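Local coordinates for protein peptidoglycan-N-acetylmuramic acid deacetylase PdaC (Bacillus subtilis subsp. subtilis str. 168, PDB 6H8N) that removes acetyl groups from N-acetylmuramic acid residues of peptidoglycan, which confers resistance to lysozyme, and also deacetylates short chitin oligomers, at residues V65-L75 / Q86-I94; L14-T25 / T40-Y51. The protein carries 1 engineered substitution. All coordinates share one frame; numbering follows the deposited sequence.

Contact 1 (V65-L75 / Q86-I94); sequences VGNHSWSHPLL and QINDTQDII. With ZN (zinc ion), chain C.
Gln86 reaches from the helix into the loop that follows strand 65-67. Its CB meets Leu75 CD2 at 4.0 Å. CG touches both Pro73 CG, at 3.9 Å, and Leu75 CD2. The chain is bent by the turn about CB-CG (chi2 -85°), which turns the amide back over the loop backbone. CD then rests against Pro73 CG and CD. At the tip, OE1 accepts from two successive backbone amides, Trp70 N at 2.9 Å and Ser71 N at 3.0 Å. The Ser71 bond lies in the carbonyl plane on a lone pair; the Trp70 donor is tilted from that plane. Gln86 NE2 donates to Ser71 OG at 2.9 Å, nearly in the amide plane. Three bonds thus fix the amide's rotation.

Asn67 holds the other end of the loop. Its ND2 uses both hydrogens in the amide plane, toward Gln91 OE1 at 2.8 Å, almost straight (N-H...O 177°), and Ile87 O at 2.9 Å. Its OD1 accepts from Ser69 N, an Asx turn. Further along the helix, Trp70 CZ3 meets Ile93 CG2 at 3.7 Å.

His68 and His72 of the loop bind the zinc ion through NE2, with Asp18 as third protein ligand. This is the His-x-x-x-His metal motif of the NodB homology domain, the C-terminal catalytic part of PdaC, with the loop hydrogen-bonded to helix 80-98 through Gln86 and Asn67.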
loop_
_atom_site.group_PDB
_atom_site.type_symbol
_atom_site.label_atom_id
_atom_site.label_comp_id
_atom_site.label_asym_id
_atom_site.label_seq_id
_atom_site.Cartn_x
_atom_site.Cartn_y
_atom_site.Cartn_z
ATOM N N VAL A 65 0.060 2.301 6.968
ATOM C CA VAL A 65 -0.878 1.189 7.038
ATOM C C VAL A 65 -2.243 1.665 6.580
ATOM O O VAL A 65 -2.769 2.665 7.086
ATOM C CB VAL A 65 -0.950 0.600 8.452
ATOM C CG1 VAL A 65 -2.046 -0.468 8.549
ATOM C CG2 VAL A 65 0.393 0.027 8.822
ATOM N N GLY A 66 -2.832 0.915 5.647
ATOM C CA GLY A 66 -4.171 1.160 5.169
ATOM C C GLY A 66 -5.075 -0.027 5.454
ATOM O O GLY A 66 -4.622 -1.109 5.808
ATOM N N ASN A 67 -6.371 0.201 5.301
ATOM C CA ASN A 67 -7.401 -0.775 5.627
ATOM C C ASN A 67 -7.813 -1.549 4.376
ATOM O O ASN A 67 -8.180 -0.939 3.372
ATOM C CB ASN A 67 -8.582 0.027 6.192
ATOM C CG ASN A 67 -9.733 -0.819 6.695
ATOM O OD1 ASN A 67 -10.173 -1.787 6.065
ATOM N ND2 ASN A 67 -10.289 -0.402 7.822
ATOM N N HIS A 68 -7.762 -2.884 4.437
ATOM C CA HIS A 68 -8.092 -3.729 3.285
ATOM C C HIS A 68 -9.261 -4.661 3.574
ATOM O O HIS A 68 -9.401 -5.696 2.924
ATOM C CB HIS A 68 -6.855 -4.506 2.851
ATOM C CG HIS A 68 -6.927 -5.115 1.481
ATOM N ND1 HIS A 68 -7.397 -4.461 0.364
ATOM C CD2 HIS A 68 -6.506 -6.328 1.056
ATOM C CE1 HIS A 68 -7.290 -5.264 -0.691
ATOM N NE2 HIS A 68 -6.732 -6.394 -0.302
ATOM N N SER A 69 -10.124 -4.276 4.528
ATOM C CA SER A 69 -11.272 -5.065 4.992
ATOM C C SER A 69 -10.859 -6.117 6.004
ATOM O O SER A 69 -9.670 -6.306 6.283
ATOM C CB SER A 69 -12.062 -5.718 3.847
ATOM O OG SER A 69 -11.555 -6.992 3.480
ATOM N N TRP A 70 -11.855 -6.773 6.613
ATOM C CA TRP A 70 -11.588 -7.786 7.628
ATOM C C TRP A 70 -11.215 -9.128 7.005
ATOM O O TRP A 70 -10.205 -9.734 7.368
ATOM C CB TRP A 70 -12.800 -7.944 8.560
ATOM C CG TRP A 70 -12.499 -8.926 9.650
ATOM C CD1 TRP A 70 -12.752 -10.275 9.648
ATOM C CD2 TRP A 70 -11.863 -8.648 10.901
ATOM N NE1 TRP A 70 -12.305 -10.845 10.817
ATOM C CE2 TRP A 70 -11.752 -9.871 11.602
ATOM C CE3 TRP A 70 -11.381 -7.486 11.496
ATOM C CZ2 TRP A 70 -11.174 -9.959 12.862
ATOM C CZ3 TRP A 70 -10.810 -7.573 12.739
ATOM C CH2 TRP A 70 -10.710 -8.803 13.415
ATOM N N SER A 71 -12.041 -9.614 6.065
ATOM C CA SER A 71 -11.905 -10.970 5.532
ATOM C C SER A 71 -11.949 -11.016 4.005
ATOM O O SER A 71 -12.129 -12.098 3.431
ATOM C CB SER A 71 -12.982 -11.888 6.127
ATOM O OG SER A 71 -14.257 -11.370 5.841
ATOM N N HIS A 72 -11.769 -9.886 3.335
ATOM C CA HIS A 72 -11.551 -9.824 1.880
ATOM C C HIS A 72 -12.780 -10.164 1.036
ATOM O O HIS A 72 -12.608 -10.680 -0.071
ATOM C CB HIS A 72 -10.386 -10.737 1.442
ATOM C CG HIS A 72 -9.573 -10.182 0.307
ATOM N ND1 HIS A 72 -9.950 -10.293 -1.011
ATOM C CD2 HIS A 72 -8.397 -9.511 0.304
ATOM C CE1 HIS A 72 -9.059 -9.692 -1.776
ATOM N NE2 HIS A 72 -8.098 -9.215 -1.004
ATOM N N PRO A 73 -14.008 -9.859 1.453
ATOM C CA PRO A 73 -15.129 -9.994 0.524
ATOM C C PRO A 73 -15.083 -8.887 -0.513
ATOM O O PRO A 73 -14.505 -7.820 -0.303
ATOM C CB PRO A 73 -16.351 -9.818 1.428
ATOM C CG PRO A 73 -15.883 -8.824 2.449
ATOM C CD PRO A 73 -14.426 -9.177 2.697
ATOM N N LEU A 74 -15.743 -9.122 -1.644
ATOM C CA LEU A 74 -16.077 -8.034 -2.543
ATOM C C LEU A 74 -17.152 -7.189 -1.871
ATOM O O LEU A 74 -18.275 -7.666 -1.643
ATOM C CB LEU A 74 -16.558 -8.595 -3.882
ATOM C CG LEU A 74 -17.013 -7.573 -4.919
ATOM C CD1 LEU A 74 -15.924 -6.528 -5.225
ATOM C CD2 LEU A 74 -17.411 -8.309 -6.209
ATOM N N LEU A 75 -16.817 -5.942 -1.532
ATOM C CA LEU A 75 -17.686 -5.159 -0.656
ATOM C C LEU A 75 -19.003 -4.806 -1.332
ATOM O O LEU A 75 -20.010 -4.584 -0.646
ATOM C CB LEU A 75 -16.977 -3.888 -0.192
ATOM C CG LEU A 75 -15.777 -4.108 0.736
ATOM C CD1 LEU A 75 -15.051 -2.788 0.947
ATOM C CD2 LEU A 75 -16.191 -4.722 2.046
ATOM N N GLN A 86 -17.085 -4.532 7.859
ATOM C CA GLN A 86 -15.775 -5.028 7.438
ATOM C C GLN A 86 -14.708 -3.957 7.643
ATOM O O GLN A 86 -13.621 -4.233 8.173
ATOM C CB GLN A 86 -15.830 -5.426 5.964
ATOM C CG GLN A 86 -16.493 -6.761 5.679
ATOM C CD GLN A 86 -15.547 -7.920 5.821
ATOM O OE1 GLN A 86 -14.332 -7.795 5.627
ATOM N NE2 GLN A 86 -16.087 -9.078 6.148
ATOM N N ILE A 87 -15.012 -2.736 7.232
ATOM C CA ILE A 87 -14.054 -1.642 7.347
ATOM C C ILE A 87 -13.857 -1.251 8.803
ATOM O O ILE A 87 -12.722 -1.138 9.280
ATOM C CB ILE A 87 -14.497 -0.450 6.481
ATOM C CG1 ILE A 87 -14.586 -0.852 5.004
ATOM C CG2 ILE A 87 -13.558 0.746 6.658
ATOM C CD1 ILE A 87 -13.389 -1.549 4.427
ATOM N N ASN A 88 -14.957 -1.067 9.544
ATOM C CA ASN A 88 -14.851 -0.592 10.919
ATOM C C ASN A 88 -14.225 -1.639 11.830
ATOM O O ASN A 88 -13.446 -1.290 12.729
ATOM C CB ASN A 88 -16.215 -0.126 11.434
ATOM C CG ASN A 88 -16.646 1.152 10.802
ATOM O OD1 ASN A 88 -15.817 2.004 10.466
ATOM N ND2 ASN A 88 -17.949 1.316 10.632
ATOM N N ASP A 89 -14.515 -2.923 11.614
ATOM C CA ASP A 89 -13.868 -3.944 12.431
ATOM C C ASP A 89 -12.359 -3.910 12.236
ATOM O O ASP A 89 -11.599 -4.201 13.168
ATOM C CB ASP A 89 -14.372 -5.346 12.085
ATOM C CG ASP A 89 -15.767 -5.634 12.608
ATOM O OD1 ASP A 89 -16.276 -4.859 13.440
ATOM O OD2 ASP A 89 -16.330 -6.666 12.170
ATOM N N THR A 90 -11.915 -3.591 11.015
ATOM C CA THR A 90 -10.491 -3.534 10.723
ATOM C C THR A 90 -9.861 -2.289 11.324
ATOM O O THR A 90 -8.779 -2.375 11.911
ATOM C CB THR A 90 -10.290 -3.645 9.219
ATOM O OG1 THR A 90 -10.822 -4.911 8.805
ATOM C CG2 THR A 90 -8.816 -3.574 8.846
ATOM N N GLN A 91 -10.550 -1.141 11.261
ATOM C CA GLN A 91 -10.087 0.035 12.005
ATOM C C GLN A 91 -9.946 -0.306 13.479
ATOM O O GLN A 91 -8.948 0.043 14.123
ATOM C CB GLN A 91 -11.060 1.211 11.857
ATOM C CG GLN A 91 -11.218 1.780 10.478
ATOM C CD GLN A 91 -9.978 2.422 9.934
ATOM O OE1 GLN A 91 -9.166 1.777 9.267
ATOM N NE2 GLN A 91 -9.807 3.706 10.203
ATOM N N ASP A 92 -10.929 -1.025 14.024
ATOM C CA ASP A 92 -10.957 -1.282 15.457
ATOM C C ASP A 92 -9.795 -2.159 15.901
ATOM O O ASP A 92 -9.172 -1.881 16.933
ATOM C CB ASP A 92 -12.295 -1.919 15.863
ATOM C CG ASP A 92 -13.465 -0.960 15.768
ATOM O OD1 ASP A 92 -13.246 0.259 15.633
ATOM O OD2 ASP A 92 -14.625 -1.442 15.840
ATOM N N ILE A 93 -9.474 -3.223 15.158
ATOM C CA ILE A 93 -8.377 -4.085 15.598
ATOM C C ILE A 93 -7.046 -3.347 15.492
ATOM O O ILE A 93 -6.171 -3.477 16.358
ATOM C CB ILE A 93 -8.369 -5.450 14.874
ATOM C CG1 ILE A 93 -7.393 -6.432 15.531
ATOM C CG2 ILE A 93 -7.990 -5.311 13.393
ATOM C CD1 ILE A 93 -7.776 -6.845 16.949
ATOM N N ILE A 94 -6.869 -2.557 14.429
ATOM C CA ILE A 94 -5.634 -1.794 14.289
ATOM C C ILE A 94 -5.494 -0.815 15.449
ATOM O O ILE A 94 -4.420 -0.689 16.048
ATOM C CB ILE A 94 -5.589 -1.102 12.924
ATOM C CG1 ILE A 94 -5.495 -2.153 11.818
ATOM C CG2 ILE A 94 -4.439 -0.082 12.848
ATOM C CD1 ILE A 94 -5.752 -1.596 10.435
HETATM ZN ZN ZN C . -6.438 -8.130 -1.356
#

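Contact 2 (L14-T25 / T40-Y51); sequences LTFSDGPNPATT and TFFVLGSRVQYY. Engineered in segment 14-25: Ser17 (natural residue Asp). With ZN (zinc ion), chain C.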
loop_
_atom_site.group_PDB
_atom_site.type_symbol
_atom_site.label_atom_id
_atom_site.label_comp_id
_atom_site.label_asym_id
_atom_site.label_seq_id
_atom_site.Cartn_x
_atom_site.Cartn_y
_atom_site.Cartn_z
ATOM N N LEU A 14 5.393 1.904 -3.583
ATOM C CA LEU A 14 5.185 0.466 -3.528
ATOM C C LEU A 14 4.143 0.166 -2.474
ATOM O O LEU A 14 4.246 0.633 -1.335
ATOM C CB LEU A 14 6.482 -0.253 -3.171
ATOM C CG LEU A 14 7.636 -0.071 -4.108
ATOM C CD1 LEU A 14 8.831 -0.850 -3.616
ATOM C CD2 LEU A 14 7.245 -0.535 -5.476
ATOM N N THR A 15 3.143 -0.613 -2.838
ATOM C CA THR A 15 2.065 -0.930 -1.920
ATOM C C THR A 15 1.825 -2.426 -1.901
ATOM O O THR A 15 2.035 -3.137 -2.906
ATOM C CB THR A 15 0.762 -0.185 -2.258
ATOM O OG1 THR A 15 0.129 -0.749 -3.414
ATOM C CG2 THR A 15 1.022 1.299 -2.456
ATOM N N PHE A 16 1.417 -2.910 -0.730
ATOM C CA PHE A 16 1.313 -4.335 -0.458
ATOM C C PHE A 16 -0.035 -4.645 0.159
ATOM O O PHE A 16 -0.339 -4.136 1.242
ATOM C CB PHE A 16 2.416 -4.785 0.493
ATOM C CG PHE A 16 3.778 -4.588 -0.073
ATOM C CD1 PHE A 16 4.288 -5.519 -0.946
ATOM C CD2 PHE A 16 4.541 -3.487 0.245
ATOM C CE1 PHE A 16 5.515 -5.362 -1.504
ATOM C CE2 PHE A 16 5.783 -3.300 -0.315
ATOM C CZ PHE A 16 6.280 -4.246 -1.200
ATOM N N SER A 17 -0.801 -5.519 -0.473
ATOM C CA SER A 17 -2.113 -5.915 0.021
ATOM C C SER A 17 -2.103 -7.353 0.500
ATOM O O SER A 17 -1.447 -8.207 -0.091
ATOM C CB SER A 17 -3.134 -5.835 -1.109
ATOM O OG SER A 17 -3.383 -4.490 -1.465
ATOM N N ASP A 18 -2.883 -7.615 1.548
ATOM C CA ASP A 18 -3.360 -8.938 1.978
ATOM C C ASP A 18 -2.655 -9.488 3.201
ATOM O O ASP A 18 -3.100 -10.500 3.744
ATOM C CB ASP A 18 -3.344 -10.013 0.883
ATOM C CG ASP A 18 -4.274 -9.716 -0.241
ATOM O OD1 ASP A 18 -5.130 -8.842 -0.095
ATOM O OD2 ASP A 18 -4.090 -10.343 -1.318
ATOM N N GLY A 19 -1.606 -8.834 3.660
ATOM C CA GLY A 19 -0.921 -9.246 4.877
ATOM C C GLY A 19 -1.617 -8.666 6.103
ATOM O O GLY A 19 -2.706 -8.096 6.012
ATOM N N PRO A 20 -0.975 -8.754 7.267
ATOM C CA PRO A 20 0.387 -9.273 7.436
ATOM C C PRO A 20 0.491 -10.779 7.347
ATOM O O PRO A 20 -0.432 -11.524 7.686
ATOM C CB PRO A 20 0.750 -8.834 8.855
ATOM C CG PRO A 20 -0.547 -8.674 9.547
ATOM C CD PRO A 20 -1.501 -8.182 8.517
ATOM N N ASN A 21 1.656 -11.232 6.888
ATOM C CA ASN A 21 2.023 -12.641 6.892
ATOM C C ASN A 21 3.493 -12.664 7.268
ATOM O O ASN A 21 4.347 -12.371 6.419
ATOM C CB ASN A 21 1.812 -13.241 5.508
ATOM C CG ASN A 21 2.066 -14.700 5.491
ATOM O OD1 ASN A 21 1.564 -15.413 6.344
ATOM N ND2 ASN A 21 2.871 -15.171 4.545
ATOM N N PRO A 22 3.839 -12.988 8.516
ATOM C CA PRO A 22 5.239 -12.787 8.945
ATOM C C PRO A 22 6.301 -13.280 7.975
ATOM O O PRO A 22 7.236 -12.533 7.672
ATOM C CB PRO A 22 5.274 -13.488 10.304
ATOM C CG PRO A 22 3.904 -13.272 10.849
ATOM C CD PRO A 22 2.976 -13.360 9.654
ATOM N N ALA A 23 6.177 -14.504 7.460
ATOM C CA ALA A 23 7.253 -15.065 6.663
ATOM C C ALA A 23 7.554 -14.203 5.448
ATOM O O ALA A 23 8.720 -14.064 5.056
ATOM C CB ALA A 23 6.910 -16.491 6.246
ATOM N N THR A 24 6.530 -13.623 4.828
ATOM C CA THR A 24 6.730 -12.809 3.639
ATOM C C THR A 24 6.793 -11.320 3.969
ATOM O O THR A 24 7.694 -10.620 3.495
ATOM C CB THR A 24 5.628 -13.098 2.620
ATOM O OG1 THR A 24 4.353 -12.990 3.256
ATOM C CG2 THR A 24 5.761 -14.503 2.073
ATOM N N THR A 25 5.889 -10.825 4.817
ATOM C CA THR A 25 5.900 -9.417 5.187
ATOM C C THR A 25 7.200 -9.018 5.862
ATOM O O THR A 25 7.738 -7.942 5.586
ATOM C CB THR A 25 4.705 -9.103 6.088
ATOM O OG1 THR A 25 3.499 -9.564 5.463
ATOM C CG2 THR A 25 4.615 -7.606 6.377
ATOM N N THR A 40 3.547 1.137 1.771
ATOM C CA THR A 40 2.226 1.212 2.365
ATOM C C THR A 40 1.623 -0.182 2.330
ATOM O O THR A 40 1.611 -0.819 1.270
ATOM C CB THR A 40 1.321 2.173 1.579
ATOM O OG1 THR A 40 2.001 3.424 1.425
ATOM C CG2 THR A 40 0.024 2.419 2.328
ATOM N N PHE A 41 1.162 -0.668 3.479
ATOM C CA PHE A 41 0.636 -2.020 3.640
ATOM C C PHE A 41 -0.859 -1.918 3.878
ATOM O O PHE A 41 -1.289 -1.319 4.873
ATOM C CB PHE A 41 1.330 -2.715 4.811
ATOM C CG PHE A 41 2.781 -2.982 4.563
ATOM C CD1 PHE A 41 3.733 -2.004 4.774
ATOM C CD2 PHE A 41 3.196 -4.218 4.061
ATOM C CE1 PHE A 41 5.086 -2.254 4.494
ATOM C CE2 PHE A 41 4.531 -4.463 3.773
ATOM C CZ PHE A 41 5.476 -3.486 4.007
ATOM N N PHE A 42 -1.642 -2.501 2.973
ATOM C CA PHE A 42 -3.093 -2.550 3.089
ATOM C C PHE A 42 -3.431 -3.904 3.684
ATOM O O PHE A 42 -3.325 -4.945 3.021
ATOM C CB PHE A 42 -3.724 -2.298 1.725
ATOM C CG PHE A 42 -3.572 -0.876 1.283
ATOM C CD1 PHE A 42 -4.494 0.069 1.674
ATOM C CD2 PHE A 42 -2.467 -0.466 0.530
ATOM C CE1 PHE A 42 -4.348 1.404 1.310
ATOM C CE2 PHE A 42 -2.321 0.868 0.160
ATOM C CZ PHE A 42 -3.277 1.791 0.540
ATOM N N VAL A 43 -3.799 -3.881 4.950
ATOM C CA VAL A 43 -3.843 -5.071 5.800
ATOM C C VAL A 43 -5.275 -5.555 5.972
ATOM O O VAL A 43 -6.239 -4.775 6.011
ATOM C CB VAL A 43 -3.179 -4.825 7.179
ATOM C CG1 VAL A 43 -1.703 -4.457 7.004
ATOM C CG2 VAL A 43 -3.910 -3.768 7.967
ATOM N N LEU A 44 -5.393 -6.875 6.115
ATOM C CA LEU A 44 -6.644 -7.529 6.461
ATOM C C LEU A 44 -6.801 -7.546 7.974
ATOM O O LEU A 44 -5.892 -7.964 8.686
ATOM C CB LEU A 44 -6.651 -8.960 5.931
ATOM C CG LEU A 44 -6.922 -9.055 4.440
ATOM C CD1 LEU A 44 -6.646 -10.460 3.950
ATOM C CD2 LEU A 44 -8.345 -8.688 4.093
ATOM N N GLY A 45 -7.959 -7.102 8.461
ATOM C CA GLY A 45 -8.184 -7.101 9.898
ATOM C C GLY A 45 -7.994 -8.468 10.532
ATOM O O GLY A 45 -7.427 -8.583 11.614
ATOM N N SER A 46 -8.471 -9.527 9.871
ATOM C CA SER A 46 -8.300 -10.870 10.432
ATOM C C SER A 46 -6.825 -11.215 10.629
ATOM O O SER A 46 -6.441 -11.845 11.622
ATOM C CB SER A 46 -8.996 -11.894 9.540
ATOM O OG SER A 46 -8.463 -11.897 8.227
ATOM N N ARG A 47 -5.968 -10.814 9.691
ATOM C CA ARG A 47 -4.539 -11.095 9.802
ATOM C C ARG A 47 -3.833 -10.193 10.805
ATOM O O ARG A 47 -2.877 -10.628 11.452
ATOM C CB ARG A 47 -3.855 -11.014 8.433
ATOM C CG ARG A 47 -4.029 -12.305 7.646
ATOM C CD ARG A 47 -3.261 -12.315 6.331
ATOM N NE ARG A 47 -3.198 -13.654 5.780
ATOM C CZ ARG A 47 -2.261 -14.548 6.060
ATOM N NH1 ARG A 47 -1.241 -14.253 6.826
ATOM N NH2 ARG A 47 -2.322 -15.753 5.504
ATOM N N VAL A 48 -4.262 -8.936 10.945
ATOM C CA VAL A 48 -3.765 -8.104 12.031
ATOM C C VAL A 48 -4.029 -8.785 13.369
ATOM O O VAL A 48 -3.171 -8.797 14.253
ATOM C CB VAL A 48 -4.388 -6.695 11.961
ATOM C CG1 VAL A 48 -4.060 -5.905 13.192
ATOM C CG2 VAL A 48 -3.929 -5.976 10.723
ATOM N N GLN A 49 -5.224 -9.358 13.530
ATOM C CA GLN A 49 -5.569 -10.035 14.774
ATOM C C GLN A 49 -4.660 -11.231 15.013
ATOM O O GLN A 49 -4.226 -11.466 16.143
ATOM C CB GLN A 49 -7.036 -10.460 14.738
ATOM C CG GLN A 49 -7.564 -11.005 16.063
ATOM C CD GLN A 49 -9.068 -11.151 16.037
ATOM O OE1 GLN A 49 -9.783 -10.492 16.809
ATOM N NE2 GLN A 49 -9.567 -11.965 15.132
ATOM N N TYR A 50 -4.324 -11.976 13.958
ATOM C CA TYR A 50 -3.419 -13.110 14.097
ATOM C C TYR A 50 -1.988 -12.686 14.372
ATOM O O TYR A 50 -1.250 -13.407 15.061
ATOM C CB TYR A 50 -3.425 -13.944 12.813
ATOM C CG TYR A 50 -4.640 -14.840 12.597
ATOM C CD1 TYR A 50 -5.104 -15.683 13.578
ATOM C CD2 TYR A 50 -5.331 -14.820 11.381
ATOM C CE1 TYR A 50 -6.214 -16.518 13.352
ATOM C CE2 TYR A 50 -6.437 -15.633 11.155
ATOM C CZ TYR A 50 -6.872 -16.480 12.149
ATOM O OH TYR A 50 -7.966 -17.308 11.945
ATOM N N TYR A 51 -1.561 -11.538 13.825
ATOM C CA TYR A 51 -0.147 -11.168 13.746
ATOM C C TYR A 51 0.064 -9.722 14.188
ATOM O O TYR A 51 0.613 -8.898 13.439
ATOM C CB TYR A 51 0.335 -11.364 12.311
ATOM C CG TYR A 51 0.249 -12.791 11.802
ATOM C CD1 TYR A 51 0.943 -13.812 12.435
ATOM C CD2 TYR A 51 -0.506 -13.111 10.688
ATOM C CE1 TYR A 51 0.888 -15.112 11.955
ATOM C CE2 TYR A 51 -0.561 -14.405 10.209
ATOM C CZ TYR A 51 0.150 -15.394 10.852
ATOM O OH TYR A 51 0.129 -16.692 10.386
HETATM ZN ZN ZN C . -6.438 -8.130 -1.356
HETATM O O HOH W 1 3.743 3.302 -0.713
HETATM O O HOH W 2 -4.377 -12.888 2.874
#
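Asp18 N donates to Phe42 O at 3.1 Å beside the metal, and Asp18 OD1 binds the zinc ion. One step back, the engineered Ser17 sets OG 3.9 Å from Phe42 CB; this OG is hydrogen-bonded to Arg106. The natural aspartate is probably the proton acceptor, as in related deacetylases. Phe16 N donates to Thr40 O, and Phe16 O accepts from Phe42 N at 2.7 Å. These bonds pair parallel strands 11-17 and 40-43 of a beta-alpha-beta unit, in the distorted beta/alpha barrel of the NodB homology domain. The neighbouring Phe16 and Phe41 rings are near parallel (21°) but slid apart.

Further along, Gly19 O accepts from Leu44 N at 3.0 Å, and a cis peptide bond leads into Pro20. Arg47 runs extended past Pro20. Its NH1 donates to Pro20 O at 3.0 Å, close to the guanidinium plane, and to Asn21 OD1, above that amide's carbonyl plane. A water receives a weak bond from Arg47 NE and donates to Asp18 O. Farther out, Pro22 CD makes a CH-pi contact over the centre of the Tyr51 ring, 3.3 Å from its centroid. Within the turn into helix 22-35, Asn21 N donates to Thr25 OG1, also bonded to Asp160.

From the N terminus, contact 2 comes first. Strand 11-17 leads through the turn at 18-21 into helix 22-35; strand 40-43 closes this beta-alpha-beta unit, and helix 45-50 follows it. Helix 52-60 then leads to strand 64-67, which lies beside strand 40-43 in the same sheet. Contact 1 closes the next loop, when helix 80-98 packs on the segment that leaves this strand. The two loops follow in series and neither nests in nor crosses the other. They still touch: Gly66 N lies 2.8 Å from Phe41 O and Ser69 O lies 2.9 Å from Gly45 N, both probable hydrogen bonds. Together they bring Asp18, His68 and His72 to one zinc ion.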